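Local structure of probable porin (Pseudomonas aeruginosa, 4FSP) at residues Glu218-Lys231 / Ser243-Arg257. The protein probably forms an outer-membrane channel of the OprD porin family, letting small solutes diffuse across the membrane. Residues are numbered along the deposited sequence; the frame is centred on the assembly and turned at random.
Sequences ELEQVYAQHFLGLK and SDLRLALSRDTGGAR. With C8E ((hydroxyethyloxy)tri(ethyloxy)octane), chain I.
Residues 223-231 and 243-252 pair antiparallel, their axes 4.5 Å apart at closest approach and inclined at 167°, as neighbouring strands of a porin barrel wall. Reciprocal backbone bonds join A224 with R251, H226 with L249, L228 with L247 and L230 with L245; the shortest runs from H226 N to L249 O (2.7 Å). Beyond the strands the pairing changes: T253 N reaches V222 O from above the carbonyl plane, 65° out of it, while R257 N meets Q221 O almost in line (174° at the hydrogen).

The Q221 side chain, bent at its second torsion, brings OE1 to 2.8 Å from G255 N within the type II' turn T253-A256. Its CB lies over one face of the R257 guanidinium, whose NH1 bonds to Q193 O. On the face carrying Q225, F227 and R246, the extended Q225 chain delivers NE2 to S250 OG at 2.9 Å; NE2 also reaches P294 O. CE2 of the F227 ring meets R246 CB obliquely at 3.7 Å, and R246 grips D244 side-on through NE (2.9 Å to OD1) and NH2 (2.8 Å to OD2).

Alternation largely separates the chemistry: five leucines dominate the face that also carries H226 and R251, where C11 of the detergent C8E lies 3.3 Å from H226 CE1 while H226 ND1 bonds to Y214 OH, consistent with membrane exposure; amide, hydroxyl and ion-pair groups share the other with F227 and A248, consistent with the barrel interior.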
ATOM      1  N   GLU A 218      -1.516 -14.938  -6.916  1.00 23.04           N
ATOM      2  CA  GLU A 218      -1.132 -16.284  -6.526  1.00 23.28           C
ATOM      3  C   GLU A 218       0.347 -16.339  -6.211  1.00 31.40           C
ATOM      4  O   GLU A 218       1.175 -16.101  -7.095  1.00 32.71           O
ATOM      5  CB  GLU A 218      -1.465 -17.269  -7.669  1.00 29.42           C
ATOM      6  CG  GLU A 218      -1.004 -18.695  -7.413  1.00 33.77           C
ATOM      7  CD  GLU A 218      -1.371 -19.652  -8.534  1.00 36.46           C
ATOM      8  OE1 GLU A 218      -2.382 -19.409  -9.236  1.00 38.95           O
ATOM      9  OE2 GLU A 218      -0.643 -20.650  -8.720  1.00 40.05           O
ATOM     10  N   LEU A 219       0.684 -16.625  -4.955  1.00 29.41           N
ATOM     11  CA  LEU A 219       2.061 -16.955  -4.612  1.00 28.18           C
ATOM     12  C   LEU A 219       2.174 -18.445  -4.835  1.00 30.66           C
ATOM     13  O   LEU A 219       1.633 -19.231  -4.053  1.00 38.39           O
ATOM     14  CB  LEU A 219       2.361 -16.640  -3.148  1.00 25.59           C
ATOM     15  CG  LEU A 219       3.788 -16.995  -2.699  1.00 24.58           C
ATOM     16  CD1 LEU A 219       4.840 -16.131  -3.440  1.00 28.55           C
ATOM     17  CD2 LEU A 219       3.907 -16.808  -1.191  1.00 27.76           C
ATOM     18  N   GLU A 220       2.859 -18.834  -5.906  1.00 28.57           N
ATOM     19  CA  GLU A 220       2.810 -20.221  -6.374  1.00 37.69           C
ATOM     20  C   GLU A 220       3.185 -21.242  -5.304  1.00 38.71           C
ATOM     21  O   GLU A 220       4.082 -21.003  -4.491  1.00 36.32           O
ATOM     22  CB  GLU A 220       3.657 -20.403  -7.638  1.00 33.33           C
ATOM     23  CG  GLU A 220       3.113 -19.623  -8.831  1.00 41.53           C
ATOM     24  CD  GLU A 220       3.794 -19.986 -10.148  1.00 40.17           C
ATOM     25  OE1 GLU A 220       4.678 -20.875 -10.160  1.00 45.27           O
ATOM     26  OE2 GLU A 220       3.433 -19.379 -11.179  1.00 44.10           O
ATOM     27  N   GLN A 221       2.461 -22.360  -5.292  1.00 37.65           N
ATOM     28  CA  GLN A 221       2.660 -23.410  -4.297  1.00 36.81           C
ATOM     29  C   GLN A 221       2.350 -22.948  -2.866  1.00 39.85           C
ATOM     30  O   GLN A 221       2.669 -23.660  -1.906  1.00 40.08           O
ATOM     31  CB  GLN A 221       4.088 -23.992  -4.372  1.00 38.74           C
ATOM     32  CG  GLN A 221       4.548 -24.385  -5.785  1.00 34.29           C
ATOM     33  CD  GLN A 221       3.607 -25.382  -6.457  1.00 42.31           C
ATOM     34  OE1 GLN A 221       3.004 -26.232  -5.799  1.00 48.79           O
ATOM     35  NE2 GLN A 221       3.475 -25.276  -7.773  1.00 50.21           N
ATOM     36  N   VAL A 222       1.743 -21.766  -2.714  1.00 37.80           N
ATOM     37  CA  VAL A 222       1.339 -21.302  -1.380  1.00 38.55           C
ATOM     38  C   VAL A 222      -0.146 -20.923  -1.246  1.00 38.89           C
ATOM     39  O   VAL A 222      -0.901 -21.611  -0.555  1.00 42.17           O
ATOM     40  CB  VAL A 222       2.215 -20.142  -0.858  1.00 40.20           C
ATOM     41  CG1 VAL A 222       1.954 -19.944   0.634  1.00 29.47           C
ATOM     42  CG2 VAL A 222       3.686 -20.431  -1.100  1.00 44.29           C
ATOM     43  N   TYR A 223      -0.559 -19.823  -1.878  1.00 33.90           N
ATOM     44  CA  TYR A 223      -1.967 -19.439  -1.856  1.00 34.34           C
ATOM     45  C   TYR A 223      -2.367 -18.661  -3.099  1.00 34.68           C
ATOM     46  O   TYR A 223      -1.524 -18.066  -3.772  1.00 37.97           O
ATOM     47  CB  TYR A 223      -2.295 -18.599  -0.615  1.00 29.31           C
ATOM     48  CG  TYR A 223      -1.775 -17.182  -0.683  1.00 27.99           C
ATOM     49  CD1 TYR A 223      -0.483 -16.887  -0.278  1.00 29.44           C
ATOM     50  CD2 TYR A 223      -2.570 -16.134  -1.160  1.00 29.61           C
ATOM     51  CE1 TYR A 223       0.020 -15.589  -0.342  1.00 25.31           C
ATOM     52  CE2 TYR A 223      -2.077 -14.824  -1.218  1.00 27.67           C
ATOM     53  CZ  TYR A 223      -0.779 -14.566  -0.805  1.00 32.45           C
ATOM     54  OH  TYR A 223      -0.263 -13.289  -0.854  1.00 29.55           O
ATOM     55  N   ALA A 224      -3.666 -18.671  -3.381  1.00 26.53           N
ATOM     56  CA  ALA A 224      -4.265 -17.825  -4.403  1.00 28.39           C
ATOM     57  C   ALA A 224      -5.317 -16.995  -3.701  1.00 29.81           C
ATOM     58  O   ALA A 224      -5.996 -17.491  -2.806  1.00 28.03           O
ATOM     59  CB  ALA A 224      -4.922 -18.664  -5.491  1.00 27.81           C
ATOM     60  N   GLN A 225      -5.463 -15.738  -4.105  1.00 28.27           N
ATOM     61  CA  GLN A 225      -6.468 -14.871  -3.506  1.00 26.35           C
ATOM     62  C   GLN A 225      -7.300 -14.203  -4.591  1.00 30.79           C
ATOM     63  O   GLN A 225      -6.754 -13.671  -5.552  1.00 28.11           O
ATOM     64  CB  GLN A 225      -5.792 -13.823  -2.625  1.00 25.20           C
ATOM     65  CG  GLN A 225      -6.683 -12.698  -2.105  1.00 24.23           C
ATOM     66  CD  GLN A 225      -5.941 -11.840  -1.069  1.00 23.60           C
ATOM     67  OE1 GLN A 225      -5.682 -10.645  -1.288  1.00 28.79           O
ATOM     68  NE2 GLN A 225      -5.584 -12.457   0.056  1.00 20.45           N
ATOM     69  N   HIS A 226      -8.622 -14.261  -4.444  1.00 26.87           N
ATOM     70  CA  HIS A 226      -9.524 -13.552  -5.347  1.00 24.18           C
ATOM     71  C   HIS A 226      -9.993 -12.294  -4.635  1.00 21.65           C
ATOM     72  O   HIS A 226     -10.334 -12.342  -3.456  1.00 24.40           O
ATOM     73  CB  HIS A 226     -10.746 -14.414  -5.703  1.00 25.59           C
ATOM     74  CG  HIS A 226     -10.418 -15.645  -6.491  1.00 24.86           C
ATOM     75  ND1 HIS A 226     -10.358 -15.656  -7.871  1.00 24.83           N
ATOM     76  CD2 HIS A 226     -10.153 -16.915  -6.100  1.00 30.43           C
ATOM     77  CE1 HIS A 226     -10.062 -16.871  -8.289  1.00 28.56           C
ATOM     78  NE2 HIS A 226      -9.935 -17.660  -7.234  1.00 30.85           N
ATOM     79  N   PHE A 227     -10.000 -11.172  -5.344  1.00 27.92           N
ATOM     80  CA  PHE A 227     -10.473  -9.912  -4.774  1.00 20.92           C
ATOM     81  C   PHE A 227     -11.589  -9.342  -5.623  1.00 21.28           C
ATOM     82  O   PHE A 227     -11.500  -9.348  -6.859  1.00 24.27           O
ATOM     83  CB  PHE A 227      -9.335  -8.877  -4.715  1.00 16.65           C
ATOM     84  CG  PHE A 227      -9.808  -7.479  -4.416  1.00 22.16           C
ATOM     85  CD1 PHE A 227     -10.207  -6.619  -5.444  1.00 18.37           C
ATOM     86  CD2 PHE A 227      -9.879  -7.025  -3.107  1.00 20.39           C
ATOM     87  CE1 PHE A 227     -10.660  -5.327  -5.162  1.00 24.28           C
ATOM     88  CE2 PHE A 227     -10.332  -5.723  -2.818  1.00 22.57           C
ATOM     89  CZ  PHE A 227     -10.720  -4.874  -3.849  1.00 18.94           C
ATOM     90  N   LEU A 228     -12.611  -8.791  -4.964  1.00 26.63           N
ATOM     91  CA  LEU A 228     -13.683  -8.076  -5.663  1.00 26.32           C
ATOM     92  C   LEU A 228     -13.991  -6.834  -4.868  1.00 25.09           C
ATOM     93  O   LEU A 228     -14.176  -6.906  -3.654  1.00 22.26           O
ATOM     94  CB  LEU A 228     -14.947  -8.934  -5.787  1.00 29.15           C
ATOM     95  CG  LEU A 228     -16.111  -8.302  -6.564  1.00 25.45           C
ATOM     96  CD1 LEU A 228     -15.708  -8.044  -8.028  1.00 21.92           C
ATOM     97  CD2 LEU A 228     -17.349  -9.200  -6.514  1.00 25.67           C
ATOM     98  N   GLY A 229     -14.039  -5.692  -5.546  1.00 23.26           N
ATOM     99  CA  GLY A 229     -14.215  -4.433  -4.851  1.00 18.76           C
ATOM    100  C   GLY A 229     -15.098  -3.435  -5.579  1.00 22.34           C
ATOM    101  O   GLY A 229     -15.245  -3.467  -6.801  1.00 21.87           O
ATOM    102  N   LEU A 230     -15.685  -2.524  -4.822  1.00 23.03           N
ATOM    103  CA  LEU A 230     -16.566  -1.506  -5.385  1.00 22.89           C
ATOM    104  C   LEU A 230     -16.299  -0.207  -4.648  1.00 28.48           C
ATOM    105  O   LEU A 230     -16.322  -0.181  -3.407  1.00 22.69           O
ATOM    106  CB  LEU A 230     -18.039  -1.909  -5.180  1.00 16.89           C
ATOM    107  CG  LEU A 230     -19.057  -0.839  -5.613  1.00 20.10           C
ATOM    108  CD1 LEU A 230     -19.013  -0.679  -7.116  1.00 21.79           C
ATOM    109  CD2 LEU A 230     -20.507  -1.177  -5.157  1.00 25.79           C
ATOM    110  N   LYS A 231     -16.040   0.863  -5.392  1.00 27.49           N
ATOM    111  CA  LYS A 231     -15.914   2.187  -4.793  1.00 30.25           C
ATOM    112  C   LYS A 231     -16.921   3.154  -5.399  1.00 31.58           C
ATOM    113  O   LYS A 231     -17.076   3.201  -6.625  1.00 36.60           O
ATOM    114  CB  LYS A 231     -14.509   2.724  -5.021  1.00 26.47           C
ATOM    115  CG  LYS A 231     -13.427   1.909  -4.347  1.00 25.30           C
ATOM    116  CD  LYS A 231     -12.075   2.457  -4.761  1.00 32.67           C
ATOM    117  CE  LYS A 231     -10.952   1.853  -3.950  1.00 40.24           C
ATOM    118  NZ  LYS A 231      -9.699   2.620  -4.189  1.00 52.94           N
ATOM    119  N   SER A 243     -17.747   5.295  -0.389  1.00 26.16           N
ATOM    120  CA  SER A 243     -17.864   3.937   0.112  1.00 31.94           C
ATOM    121  C   SER A 243     -16.808   3.114  -0.572  1.00 28.28           C
ATOM    122  O   SER A 243     -16.454   3.384  -1.717  1.00 27.93           O
ATOM    123  CB  SER A 243     -19.238   3.373  -0.212  1.00 34.85           C
ATOM    124  OG  SER A 243     -19.588   3.723  -1.545  1.00 45.56           O
ATOM    125  N   ASP A 244     -16.320   2.092   0.116  1.00 29.29           N
ATOM    126  CA  ASP A 244     -15.203   1.312  -0.388  1.00 30.96           C
ATOM    127  C   ASP A 244     -15.501  -0.069   0.160  1.00 28.69           C
ATOM    128  O   ASP A 244     -15.483  -0.272   1.371  1.00 28.91           O
ATOM    129  CB  ASP A 244     -13.887   1.917   0.169  1.00 28.04           C
ATOM    130  CG  ASP A 244     -12.624   1.129  -0.219  1.00 36.34           C
ATOM    131  OD1 ASP A 244     -12.720  -0.028  -0.688  1.00 28.93           O
ATOM    132  OD2 ASP A 244     -11.499   1.665  -0.027  1.00 42.16           O
ATOM    133  N   LEU A 245     -15.817  -1.018  -0.713  1.00 25.68           N
ATOM    134  CA  LEU A 245     -16.212  -2.341  -0.239  1.00 21.32           C
ATOM    135  C   LEU A 245     -15.307  -3.394  -0.852  1.00 25.16           C
ATOM    136  O   LEU A 245     -14.997  -3.339  -2.041  1.00 25.85           O
ATOM    137  CB  LEU A 245     -17.681  -2.625  -0.586  1.00 24.53           C
ATOM    138  CG  LEU A 245     -18.714  -1.600  -0.086  1.00 29.41           C
ATOM    139  CD1 LEU A 245     -20.082  -1.855  -0.725  1.00 25.97           C
ATOM    140  CD2 LEU A 245     -18.828  -1.600   1.441  1.00 27.43           C
ATOM    141  N   ARG A 246     -14.861  -4.342  -0.035  1.00 21.34           N
ATOM    142  CA  ARG A 246     -13.832  -5.270  -0.463  1.00 22.04           C
ATOM    143  C   ARG A 246     -14.131  -6.667   0.039  1.00 21.60           C
ATOM    144  O   ARG A 246     -14.240  -6.881   1.242  1.00 24.01           O
ATOM    145  CB  ARG A 246     -12.465  -4.839   0.094  1.00 21.15           C
ATOM    146  CG  ARG A 246     -12.143  -3.356  -0.080  1.00 25.94           C
ATOM    147  CD  ARG A 246     -10.728  -3.022   0.405  1.00 22.65           C
ATOM    148  NE  ARG A 246     -10.457  -1.579   0.375  1.00 21.13           N
ATOM    149  CZ  ARG A 246      -9.326  -1.019   0.806  1.00 21.95           C
ATOM    150  NH1 ARG A 246      -8.352  -1.764   1.313  1.00 18.96           N
ATOM    151  NH2 ARG A 246      -9.174   0.289   0.731  1.00 17.85           N
ATOM    152  N   LEU A 247     -14.254  -7.610  -0.886  1.00 20.97           N
ATOM    153  CA  LEU A 247     -14.390  -9.019  -0.537  1.00 29.28           C
ATOM    154  C   LEU A 247     -13.179  -9.748  -1.086  1.00 30.22           C
ATOM    155  O   LEU A 247     -12.780  -9.512  -2.236  1.00 22.98           O
ATOM    156  CB  LEU A 247     -15.660  -9.621  -1.159  1.00 30.41           C
ATOM    157  CG  LEU A 247     -17.006  -9.084  -0.660  1.00 28.89           C
ATOM    158  CD1 LEU A 247     -18.152  -9.638  -1.502  1.00 30.77           C
ATOM    159  CD2 LEU A 247     -17.200  -9.490   0.781  1.00 33.55           C
ATOM    160  N   ALA A 248     -12.590 -10.634  -0.288  1.00 16.91           N
ATOM    161  CA  ALA A 248     -11.492 -11.437  -0.808  1.00 24.07           C
ATOM    162  C   ALA A 248     -11.618 -12.878  -0.340  1.00 27.01           C
ATOM    163  O   ALA A 248     -12.103 -13.138   0.763  1.00 24.24           O
ATOM    164  CB  ALA A 248     -10.127 -10.838  -0.413  1.00 28.38           C
ATOM    165  N   LEU A 249     -11.201 -13.806  -1.199  1.00 25.33           N
ATOM    166  CA  LEU A 249     -11.256 -15.237  -0.902  1.00 24.93           C
ATOM    167  C   LEU A 249      -9.885 -15.840  -1.135  1.00 26.36           C
ATOM    168  O   LEU A 249      -9.324 -15.717  -2.233  1.00 25.83           O
ATOM    169  CB  LEU A 249     -12.276 -15.947  -1.796  1.00 25.86           C
ATOM    170  CG  LEU A 249     -12.268 -17.484  -1.710  1.00 27.03           C
ATOM    171  CD1 LEU A 249     -12.782 -17.916  -0.358  1.00 24.42           C
ATOM    172  CD2 LEU A 249     -13.112 -18.123  -2.809  1.00 22.10           C
ATOM    173  N   SER A 250      -9.328 -16.472  -0.103  1.00 28.17           N
ATOM    174  CA  SER A 250      -7.966 -17.000  -0.207  1.00 29.04           C
ATOM    175  C   SER A 250      -7.947 -18.461   0.189  1.00 32.30           C
ATOM    176  O   SER A 250      -8.583 -18.857   1.170  1.00 33.30           O
ATOM    177  CB  SER A 250      -7.017 -16.221   0.707  1.00 22.60           C
ATOM    178  OG  SER A 250      -7.208 -14.816   0.560  1.00 24.91           O
ATOM    179  N   ARG A 251      -7.208 -19.259  -0.574  1.00 28.31           N
ATOM    180  CA  ARG A 251      -7.121 -20.687  -0.333  1.00 30.64           C
ATOM    181  C   ARG A 251      -5.706 -21.102  -0.676  1.00 37.26           C
ATOM    182  O   ARG A 251      -5.064 -20.464  -1.513  1.00 40.96           O
ATOM    183  CB  ARG A 251      -8.128 -21.427  -1.223  1.00 44.87           C
ATOM    184  CG  ARG A 251      -8.651 -22.728  -0.622  1.00 60.76           C
ATOM    185  CD  ARG A 251      -8.559 -23.882  -1.611  1.00 71.33           C
ATOM    186  NE  ARG A 251      -8.077 -25.108  -0.974  1.00 82.27           N
ATOM    187  CZ  ARG A 251      -7.730 -26.210  -1.633  1.00 83.60           C
ATOM    188  NH1 ARG A 251      -7.810 -26.245  -2.957  1.00 82.15           N
ATOM    189  NH2 ARG A 251      -7.299 -27.274  -0.967  1.00 81.30           N
ATOM    190  N   ASP A 252      -5.203 -22.149  -0.029  1.00 35.24           N
ATOM    191  CA  ASP A 252      -3.873 -22.650  -0.357  1.00 36.35           C
ATOM    192  C   ASP A 252      -3.926 -23.211  -1.761  1.00 36.71           C
ATOM    193  O   ASP A 252      -5.010 -23.520  -2.262  1.00 34.32           O
ATOM    194  CB  ASP A 252      -3.468 -23.766   0.591  1.00 37.01           C
ATOM    195  CG  ASP A 252      -4.516 -24.837   0.680  1.00 37.45           C
ATOM    196  OD1 ASP A 252      -5.518 -24.627   1.410  1.00 34.77           O
ATOM    197  OD2 ASP A 252      -4.346 -25.880   0.011  1.00 40.65           O
ATOM    198  N   THR A 253      -2.770 -23.350  -2.402  1.00 35.49           N
ATOM    199  CA  THR A 253      -2.756 -23.885  -3.755  1.00 36.61           C
ATOM    200  C   THR A 253      -1.501 -24.704  -3.982  1.00 39.95           C
ATOM    201  O   THR A 253      -0.469 -24.451  -3.352  1.00 40.70           O
ATOM    202  CB  THR A 253      -2.846 -22.747  -4.787  1.00 39.20           C
ATOM    203  OG1 THR A 253      -3.091 -23.292  -6.088  1.00 50.75           O
ATOM    204  CG2 THR A 253      -1.559 -21.949  -4.798  1.00 26.46           C
ATOM    205  N   GLY A 254      -1.599 -25.691  -4.870  1.00 46.34           N
ATOM    206  CA  GLY A 254      -0.488 -26.586  -5.166  1.00 43.16           C
ATOM    207  C   GLY A 254       0.039 -27.309  -3.937  1.00 44.78           C
ATOM    208  O   GLY A 254      -0.742 -27.855  -3.143  1.00 47.06           O
ATOM    209  N   GLY A 255       1.361 -27.291  -3.769  1.00 43.53           N
ATOM    210  CA  GLY A 255       2.010 -27.935  -2.636  1.00 47.97           C
ATOM    211  C   GLY A 255       1.682 -27.374  -1.258  1.00 50.92           C
ATOM    212  O   GLY A 255       2.079 -27.961  -0.243  1.00 52.89           O
ATOM    213  N   ALA A 256       0.973 -26.244  -1.219  1.00 52.07           N
ATOM    214  CA  ALA A 256       0.499 -25.658   0.040  1.00 46.85           C
ATOM    215  C   ALA A 256       1.598 -25.541   1.080  1.00 45.83           C
ATOM    216  O   ALA A 256       1.460 -26.043   2.187  1.00 42.00           O
ATOM    217  CB  ALA A 256      -0.664 -26.480   0.609  1.00 34.17           C
ATOM    218  N   ARG A 257       2.688 -24.876   0.740  1.00 46.90           N
ATOM    219  CA  ARG A 257       3.806 -24.783   1.666  1.00 47.76           C
ATOM    220  C   ARG A 257       3.472 -23.948   2.896  1.00 50.60           C
ATOM    221  O   ARG A 257       4.295 -23.831   3.801  1.00 55.88           O
ATOM    222  CB  ARG A 257       5.022 -24.192   0.953  1.00 43.61           C
ATOM    223  CG  ARG A 257       5.421 -24.928  -0.320  1.00 51.01           C
ATOM    224  CD  ARG A 257       6.561 -24.197  -1.038  1.00 53.50           C
ATOM    225  NE  ARG A 257       7.032 -24.926  -2.210  1.00 53.11           N
ATOM    226  CZ  ARG A 257       7.813 -24.405  -3.156  1.00 61.46           C
ATOM    227  NH1 ARG A 257       8.216 -23.140  -3.083  1.00 65.51           N
ATOM    228  NH2 ARG A 257       8.182 -25.149  -4.183  1.00 61.50           N
TER
HETATM  229  C4  C8E I 408     -14.009 -10.438 -14.727  1.00 34.04           C
HETATM  230  C5  C8E I 408     -13.897 -11.439 -13.588  1.00 35.73           C
HETATM  231  C6  C8E I 408     -13.092 -12.681 -13.959  1.00 30.95           C
HETATM  232  C7  C8E I 408     -13.302 -13.721 -12.865  1.00 38.34           C
HETATM  233  C8  C8E I 408     -12.543 -15.021 -13.097  1.00 37.19           C
HETATM  234  O9  C8E I 408     -12.505 -15.766 -11.894  1.00 41.94           O
HETATM  235  C10 C8E I 408     -12.251 -17.143 -12.101  1.00 44.48           C
HETATM  236  C11 C8E I 408     -12.021 -17.820 -10.755  1.00 50.69           C
HETATM  237  O12 C8E I 408     -11.555 -19.149 -10.894  1.00 54.32           O